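Local coordinates for Udp-n-acetylglucosamine pyrophosphorylase (Trypanosoma brucei, PDB 4BQH), which probably catalyses the formation of UDP-N-acetylglucosamine and diphosphate from N-acetylglucosamine 1-phosphate and UTP, at residues F116-G121 and G279-L284; K131-F136 and K145-M150; V174-M179 and E203-F208. All blocks are in the same frame, centred on the assembly; numbering follows the deposited sequence.

Interaction 1. Residues F116-G121 and G279-L284; sequences FLILAG and GNIDNL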
# COMPACT_ATOMS: atom_id res chain seq x y z
N PHE A 116 6.47 3.24 6.85
CA PHE A 116 5.88 2.76 5.59
C PHE A 116 5.20 1.43 5.90
O PHE A 116 5.86 0.51 6.38
CB PHE A 116 6.91 2.57 4.46
CG PHE A 116 6.25 2.28 3.14
CD1 PHE A 116 5.76 1.01 2.85
CD2 PHE A 116 6.06 3.31 2.22
CE1 PHE A 116 5.10 0.76 1.65
CE2 PHE A 116 5.39 3.06 1.02
CZ PHE A 116 4.90 1.80 0.75
N LEU A 117 3.91 1.33 5.62
CA LEU A 117 3.13 0.13 5.92
C LEU A 117 2.93 -0.61 4.59
O LEU A 117 2.26 -0.09 3.68
CB LEU A 117 1.80 0.53 6.56
CG LEU A 117 0.88 -0.54 7.15
CD1 LEU A 117 -0.26 0.12 7.92
CD2 LEU A 117 0.35 -1.48 6.07
N ILE A 118 3.53 -1.78 4.46
CA ILE A 118 3.34 -2.58 3.23
C ILE A 118 2.17 -3.54 3.42
O ILE A 118 2.17 -4.36 4.37
CB ILE A 118 4.55 -3.49 2.93
CG1 ILE A 118 5.85 -2.71 2.80
CG2 ILE A 118 4.26 -4.29 1.65
CD1 ILE A 118 7.07 -3.60 2.54
N LEU A 119 1.17 -3.48 2.54
CA LEU A 119 0.05 -4.44 2.59
C LEU A 119 0.54 -5.74 1.97
O LEU A 119 0.81 -5.81 0.75
CB LEU A 119 -1.17 -3.88 1.83
CG LEU A 119 -1.65 -2.48 2.24
CD1 LEU A 119 -2.59 -1.91 1.19
CD2 LEU A 119 -2.33 -2.52 3.60
N ALA A 120 0.68 -6.75 2.83
CA ALA A 120 1.41 -7.97 2.49
C ALA A 120 0.65 -9.25 2.78
O ALA A 120 1.26 -10.30 3.07
CB ALA A 120 2.76 -7.97 3.20
N GLY A 121 -0.67 -9.19 2.69
CA GLY A 121 -1.51 -10.33 3.02
C GLY A 121 -1.81 -11.22 1.83
O GLY A 121 -2.29 -12.34 2.01
N GLY A 279 1.03 1.34 1.25
CA GLY A 279 1.02 0.89 -0.15
C GLY A 279 0.98 -0.61 -0.27
O GLY A 279 1.34 -1.32 0.66
N ASN A 280 0.52 -1.09 -1.43
CA ASN A 280 0.48 -2.52 -1.67
C ASN A 280 1.82 -3.03 -2.23
O ASN A 280 2.42 -2.38 -3.09
CB ASN A 280 -0.63 -2.82 -2.69
CG ASN A 280 -1.04 -4.28 -2.70
OD1 ASN A 280 -0.23 -5.20 -2.90
ND2 ASN A 280 -2.34 -4.50 -2.50
N ILE A 281 2.26 -4.19 -1.73
CA ILE A 281 3.50 -4.80 -2.20
C ILE A 281 3.46 -5.11 -3.69
O ILE A 281 4.51 -5.27 -4.30
CB ILE A 281 3.88 -6.06 -1.37
CG1 ILE A 281 5.35 -6.50 -1.61
CG2 ILE A 281 2.94 -7.20 -1.68
CD1 ILE A 281 6.41 -5.42 -1.62
N ASP A 282 2.25 -5.16 -4.28
CA ASP A 282 2.13 -5.44 -5.74
C ASP A 282 2.60 -4.34 -6.69
O ASP A 282 2.70 -4.56 -7.90
CB ASP A 282 0.71 -5.92 -6.10
CG ASP A 282 -0.34 -4.80 -6.14
OD1 ASP A 282 -0.02 -3.58 -6.03
OD2 ASP A 282 -1.55 -5.15 -6.29
N ASN A 283 2.87 -3.15 -6.15
CA ASN A 283 3.16 -2.01 -7.01
C ASN A 283 4.65 -1.92 -7.26
O ASN A 283 5.41 -1.44 -6.41
CB ASN A 283 2.66 -0.73 -6.36
CG ASN A 283 2.83 0.47 -7.26
OD1 ASN A 283 3.28 0.34 -8.40
ND2 ASN A 283 2.51 1.64 -6.76
N LEU A 284 5.08 -2.37 -8.44
CA LEU A 284 6.51 -2.36 -8.74
C LEU A 284 7.08 -0.95 -8.77
O LEU A 284 8.28 -0.76 -8.51
CB LEU A 284 6.77 -3.02 -10.11
CG LEU A 284 8.24 -3.21 -10.50
CD1 LEU A 284 8.97 -4.18 -9.56
CD2 LEU A 284 8.34 -3.72 -11.94
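L117 and L119 join G279 and I281 through three backbone hydrogen bonds in parallel register. G279 N gives to L117 O (3.1 Å), L119 N gives to G279 O (2.9 Å), and I281 N reaches L119 O at a longer 3.3 Å, carrying the pattern one step beyond the end of strand 275-280. There a type I turn from N280 to N283 leads the chain out of the sheet, and an Asx turn overlaps it, N280 OD1 accepting from D282 N at 2.8 Å.

Side chains pack on both faces. On that of I118, its CG2 branch presses against I281 CB at 3.5 Å. The F116 ring reaches in on this face: CG is anti to the backbone N (chi1 -171°), and the ring tip CZ lies 3.9 Å from G279 N, on the side to which a CB at 279 would point. On the L119 face, L119 CG lies against the backbone carbonyl, 3.6 Å from G279 O.

Strand 114-119 is an inner strand, its other edge bonded to strand 175-180. It runs into a glycine-rich segment that, as in relatives, probably binds nucleotide, while helix 147-166 packs on I281 through H151 and on A120 through F148.

Interaction 2. Residues K131-F136 and K145-M150; sequences KPKGFF and KSLFMM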
# COMPACT_ATOMS: atom_id res chain seq x y z
N LYS A 131 3.22 -18.46 -3.07
CA LYS A 131 3.93 -17.89 -1.93
C LYS A 131 3.40 -16.46 -1.78
O LYS A 131 2.66 -16.01 -2.64
CB LYS A 131 5.44 -17.92 -2.22
CG LYS A 131 6.05 -19.30 -1.98
CD LYS A 131 7.38 -19.46 -2.69
CE LYS A 131 7.92 -20.88 -2.54
NZ LYS A 131 8.29 -21.17 -1.12
N PRO A 132 3.76 -15.76 -0.69
CA PRO A 132 3.28 -14.37 -0.58
C PRO A 132 3.79 -13.55 -1.74
O PRO A 132 4.89 -13.78 -2.25
CB PRO A 132 3.89 -13.90 0.75
CG PRO A 132 4.04 -15.15 1.53
CD PRO A 132 4.52 -16.15 0.52
N LYS A 133 2.98 -12.59 -2.18
CA LYS A 133 3.36 -11.80 -3.35
C LYS A 133 4.68 -11.06 -3.22
O LYS A 133 5.39 -10.89 -4.21
CB LYS A 133 2.24 -10.82 -3.76
CG LYS A 133 2.56 -10.10 -5.07
CD LYS A 133 1.40 -9.30 -5.62
CE LYS A 133 0.32 -10.22 -6.21
NZ LYS A 133 -0.80 -9.38 -6.70
N GLY A 134 5.04 -10.64 -2.00
CA GLY A 134 6.31 -9.96 -1.78
C GLY A 134 7.54 -10.79 -2.13
O GLY A 134 8.62 -10.26 -2.36
N PHE A 135 7.36 -12.11 -2.17
CA PHE A 135 8.46 -13.02 -2.55
C PHE A 135 8.71 -12.99 -4.06
O PHE A 135 9.78 -13.43 -4.54
CB PHE A 135 8.14 -14.49 -2.17
CG PHE A 135 8.11 -14.80 -0.68
CD1 PHE A 135 7.65 -13.89 0.26
CD2 PHE A 135 8.46 -16.07 -0.24
CE1 PHE A 135 7.59 -14.22 1.60
CE2 PHE A 135 8.41 -16.40 1.10
CZ PHE A 135 7.97 -15.48 2.02
N PHE A 136 7.72 -12.52 -4.82
CA PHE A 136 7.75 -12.62 -6.29
C PHE A 136 8.92 -11.88 -6.92
O PHE A 136 9.22 -10.72 -6.55
CB PHE A 136 6.43 -12.12 -6.89
CG PHE A 136 6.33 -12.29 -8.39
CD1 PHE A 136 5.99 -13.52 -8.94
CD2 PHE A 136 6.57 -11.21 -9.24
CE1 PHE A 136 5.92 -13.69 -10.32
CE2 PHE A 136 6.49 -11.37 -10.62
CZ PHE A 136 6.15 -12.61 -11.16
N LYS A 145 15.67 -9.60 -7.90
CA LYS A 145 15.25 -9.19 -6.57
C LYS A 145 13.75 -9.39 -6.43
O LYS A 145 13.00 -9.11 -7.36
CB LYS A 145 15.58 -7.71 -6.36
CG LYS A 145 17.07 -7.40 -6.45
CD LYS A 145 17.31 -5.93 -6.33
CE LYS A 145 18.81 -5.63 -6.50
NZ LYS A 145 18.99 -4.15 -6.54
N SER A 146 13.35 -9.87 -5.26
CA SER A 146 11.93 -9.94 -4.89
C SER A 146 11.31 -8.54 -4.77
O SER A 146 12.00 -7.52 -4.66
CB SER A 146 11.74 -10.72 -3.58
OG SER A 146 12.31 -10.08 -2.43
N LEU A 147 9.98 -8.49 -4.82
CA LEU A 147 9.29 -7.25 -4.54
C LEU A 147 9.64 -6.72 -3.13
O LEU A 147 9.90 -5.53 -3.00
CB LEU A 147 7.78 -7.40 -4.76
CG LEU A 147 7.37 -7.72 -6.21
CD1 LEU A 147 5.88 -8.03 -6.20
CD2 LEU A 147 7.68 -6.58 -7.16
N PHE A 148 9.69 -7.59 -2.12
CA PHE A 148 10.12 -7.15 -0.77
C PHE A 148 11.51 -6.50 -0.82
O PHE A 148 11.71 -5.43 -0.27
CB PHE A 148 10.15 -8.29 0.25
CG PHE A 148 8.81 -8.60 0.89
CD1 PHE A 148 8.00 -7.58 1.39
CD2 PHE A 148 8.41 -9.93 1.07
CE1 PHE A 148 6.78 -7.89 2.02
CE2 PHE A 148 7.18 -10.24 1.70
CZ PHE A 148 6.37 -9.21 2.17
N MET A 149 12.45 -7.14 -1.51
CA MET A 149 13.81 -6.63 -1.54
C MET A 149 13.89 -5.24 -2.13
O MET A 149 14.56 -4.38 -1.58
CB MET A 149 14.72 -7.59 -2.31
CG MET A 149 16.16 -7.11 -2.38
SD MET A 149 17.16 -8.54 -2.86
CE MET A 149 18.79 -7.82 -2.76
N MET A 150 13.18 -5.01 -3.24
CA MET A 150 13.20 -3.70 -3.89
C MET A 150 12.55 -2.62 -3.01
O MET A 150 13.04 -1.49 -2.97
CB MET A 150 12.62 -3.74 -5.30
CG MET A 150 13.58 -4.39 -6.31
SD MET A 150 12.92 -4.55 -7.99
CE MET A 150 11.59 -5.69 -7.69
O HOH W 1 10.33 -8.77 -8.42
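G134 lies directly against F148, and this is the tight part of the contact. Its CA sits over one face of the phenyl ring in a CH-pi contact, 3.7 Å from the ring centroid and displaced toward the rim. The carbonyl of the same residue, G134 O, accepts from F148 N at 2.9 Å, in the carbonyl plane and on a lone pair. F135 meets the ring at its edge, CD1 lying 4.0 Å from F148 CE2, while P132 CD covers one face of the F135 ring.

That hydrogen bond belongs to the start of helix 147-166, whose first-turn amides have no acceptors within the helix. S146 is its N-cap, with OG between the backbone N and the carbonyl carbon (chi1 66°), where it accepts from M149 N at 3.1 Å. The 3-10 segment 133-135 and the residue after it supply the other acceptors, since L147 N donates to F136 O at 2.9 Å.

Toward F136 the packing is looser. L147 CD1 approaches F136 CB only to 4.2 Å, and a water donates to both F136 O and K145 O, bridging the two segments. The partly exposed K133 turns its end away, bent at chi3 (-73°), and NZ bonds to V437 O.

Interaction 3. Residues V174-M179 and E203-F208; sequences VQLLVM and EQVHFF. With SO4 (sulfate ion), chain D.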
# COMPACT_ATOMS: atom_id res chain seq x y z
N VAL A 174 13.33 4.88 8.59
CA VAL A 174 11.91 4.73 8.28
C VAL A 174 11.46 3.39 8.91
O VAL A 174 12.05 2.34 8.61
CB VAL A 174 11.70 4.66 6.75
CG1 VAL A 174 10.24 4.29 6.42
CG2 VAL A 174 12.10 5.98 6.10
N GLN A 175 10.44 3.40 9.78
CA GLN A 175 9.93 2.13 10.36
C GLN A 175 9.15 1.41 9.28
O GLN A 175 8.29 2.02 8.65
CB GLN A 175 9.04 2.39 11.56
CG GLN A 175 9.74 3.16 12.69
CD GLN A 175 10.89 2.37 13.28
OE1 GLN A 175 10.79 1.16 13.49
NE2 GLN A 175 12.01 3.05 13.54
N LEU A 176 9.48 0.13 9.06
CA LEU A 176 8.80 -0.68 8.06
C LEU A 176 7.80 -1.56 8.78
O LEU A 176 8.15 -2.33 9.70
CB LEU A 176 9.82 -1.54 7.28
CG LEU A 176 9.19 -2.45 6.21
CD1 LEU A 176 8.41 -1.64 5.18
CD2 LEU A 176 10.24 -3.28 5.52
N LEU A 177 6.54 -1.45 8.38
CA LEU A 177 5.45 -2.21 8.98
C LEU A 177 4.97 -3.17 7.91
O LEU A 177 4.49 -2.73 6.86
CB LEU A 177 4.32 -1.26 9.38
CG LEU A 177 4.68 0.09 10.01
CD1 LEU A 177 3.40 0.85 10.35
CD2 LEU A 177 5.55 -0.15 11.24
N VAL A 178 5.13 -4.47 8.15
CA VAL A 178 4.78 -5.46 7.14
C VAL A 178 3.47 -6.13 7.58
O VAL A 178 3.45 -6.87 8.56
CB VAL A 178 5.91 -6.51 6.99
CG1 VAL A 178 5.54 -7.56 5.95
CG2 VAL A 178 7.20 -5.80 6.61
N MET A 179 2.37 -5.83 6.87
CA MET A 179 1.07 -6.34 7.29
C MET A 179 0.78 -7.68 6.63
O MET A 179 0.37 -7.76 5.48
CB MET A 179 -0.07 -5.34 7.06
CG MET A 179 -1.31 -5.80 7.85
SD MET A 179 -2.67 -4.63 7.72
CE MET A 179 -3.31 -5.05 6.12
N GLU A 203 15.47 -4.13 14.04
CA GLU A 203 14.67 -3.34 14.98
C GLU A 203 13.70 -2.37 14.28
O GLU A 203 12.73 -1.92 14.90
CB GLU A 203 15.57 -2.56 15.94
CG GLU A 203 16.36 -3.42 16.93
CD GLU A 203 17.56 -4.16 16.32
OE1 GLU A 203 17.97 -3.89 15.14
OE2 GLU A 203 18.12 -5.03 17.04
N GLN A 204 13.93 -2.07 13.00
CA GLN A 204 13.01 -1.15 12.29
C GLN A 204 11.91 -1.87 11.49
O GLN A 204 11.13 -1.20 10.81
CB GLN A 204 13.76 -0.18 11.38
CG GLN A 204 14.19 -0.76 10.03
CD GLN A 204 15.12 0.15 9.26
OE1 GLN A 204 16.33 -0.12 9.21
NE2 GLN A 204 14.60 1.26 8.70
N VAL A 205 11.90 -3.19 11.53
CA VAL A 205 10.92 -3.99 10.80
C VAL A 205 9.91 -4.62 11.76
O VAL A 205 10.30 -5.34 12.69
CB VAL A 205 11.59 -5.06 9.94
CG1 VAL A 205 10.52 -5.82 9.15
CG2 VAL A 205 12.59 -4.38 9.00
N HIS A 206 8.63 -4.36 11.51
CA HIS A 206 7.57 -4.78 12.43
C HIS A 206 6.59 -5.58 11.65
O HIS A 206 5.92 -5.06 10.75
CB HIS A 206 6.88 -3.55 13.04
CG HIS A 206 7.85 -2.54 13.65
ND1 HIS A 206 8.15 -2.53 14.96
CD2 HIS A 206 8.59 -1.51 13.08
CE1 HIS A 206 9.04 -1.54 15.22
NE2 HIS A 206 9.31 -0.92 14.07
N PHE A 207 6.48 -6.86 11.97
CA PHE A 207 5.50 -7.73 11.31
C PHE A 207 4.22 -7.76 12.13
O PHE A 207 4.26 -7.94 13.35
CB PHE A 207 6.04 -9.14 11.18
CG PHE A 207 7.30 -9.23 10.38
CD1 PHE A 207 7.27 -9.28 8.99
CD2 PHE A 207 8.53 -9.24 11.04
CE1 PHE A 207 8.46 -9.35 8.27
CE2 PHE A 207 9.71 -9.31 10.34
CZ PHE A 207 9.67 -9.36 8.94
N PHE A 208 3.08 -7.59 11.48
CA PHE A 208 1.81 -7.60 12.19
C PHE A 208 0.73 -8.18 11.31
O PHE A 208 0.54 -7.72 10.18
CB PHE A 208 1.45 -6.20 12.76
CG PHE A 208 1.10 -5.15 11.72
CD1 PHE A 208 2.05 -4.69 10.78
CD2 PHE A 208 -0.18 -4.58 11.73
CE1 PHE A 208 1.70 -3.71 9.85
CE2 PHE A 208 -0.53 -3.59 10.81
CZ PHE A 208 0.41 -3.16 9.87
S SO4 D . 7.05 -4.17 17.98
O1 SO4 D . 7.09 -4.62 16.58
O2 SO4 D . 5.86 -4.73 18.68
O3 SO4 D . 6.97 -2.69 18.00
O4 SO4 D . 8.24 -4.68 18.70
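L176 and V178 pair with Q204, H206 and F208 in a regular parallel ladder of four backbone hydrogen bonds, the axes of 175-179 and 205-208 approaching to 4.7 Å, 20° apart in direction. Before the ladder begins, Q204 NE2 donates to V174 O at 2.8 Å.

H206 NE2 donates to Q175 OE1 at 2.6 Å, the oxygen lying in the ring plane although the amide and ring planes are 58° apart. At the other nitrogen, ND1 donates to O1 of a sulfate ion at 2.8 Å; R249 and H267 also bind this ion, which probably comes from the crystallisation liquor.

Farther along this side of the sheet, the F208 ring has M179 CG over one face, toward the rim, 4.0 Å from the centroid, with SD in an oblique Met-aromatic contact. F208 CG lies between the backbone N and the carbonyl carbon (chi1 69°), and L177 CB approaches F208 CE1 to 3.6 Å. On the opposite side, V178 CB lies 3.7 Å from F207 CD1.

Helix 185-194, the connection of this beta-alpha-beta unit, covers the V178 and F207 face. Helix 241-246 packs on M179 and F208, and strand 114-119 flanks strand 175-180 on its other edge.

In the fold
Interactions 1 and 3 lie in one mixed sheet, their centres about 12 Å apart, and are joined where strand 114-119 pairs with strand 175-180, so that four parallel strands run in the order 275-280, 114-119, 175-180, 205-209. Interaction 2 lies at the start of helix 147-166, its centre about 10 Å from that of interaction 1 and about 15 Å from that of interaction 3. There F148 touches V178, and I281 packs on G134 of the adjoining loop. Along the chain, interactions 2 and 3 follow one another, and both fall between the two segments of interaction 1. Together they build part of the nucleotidyltransferase core, with the inhibitor about 8 Å from the M179 side chain and about 10 Å from that of L119.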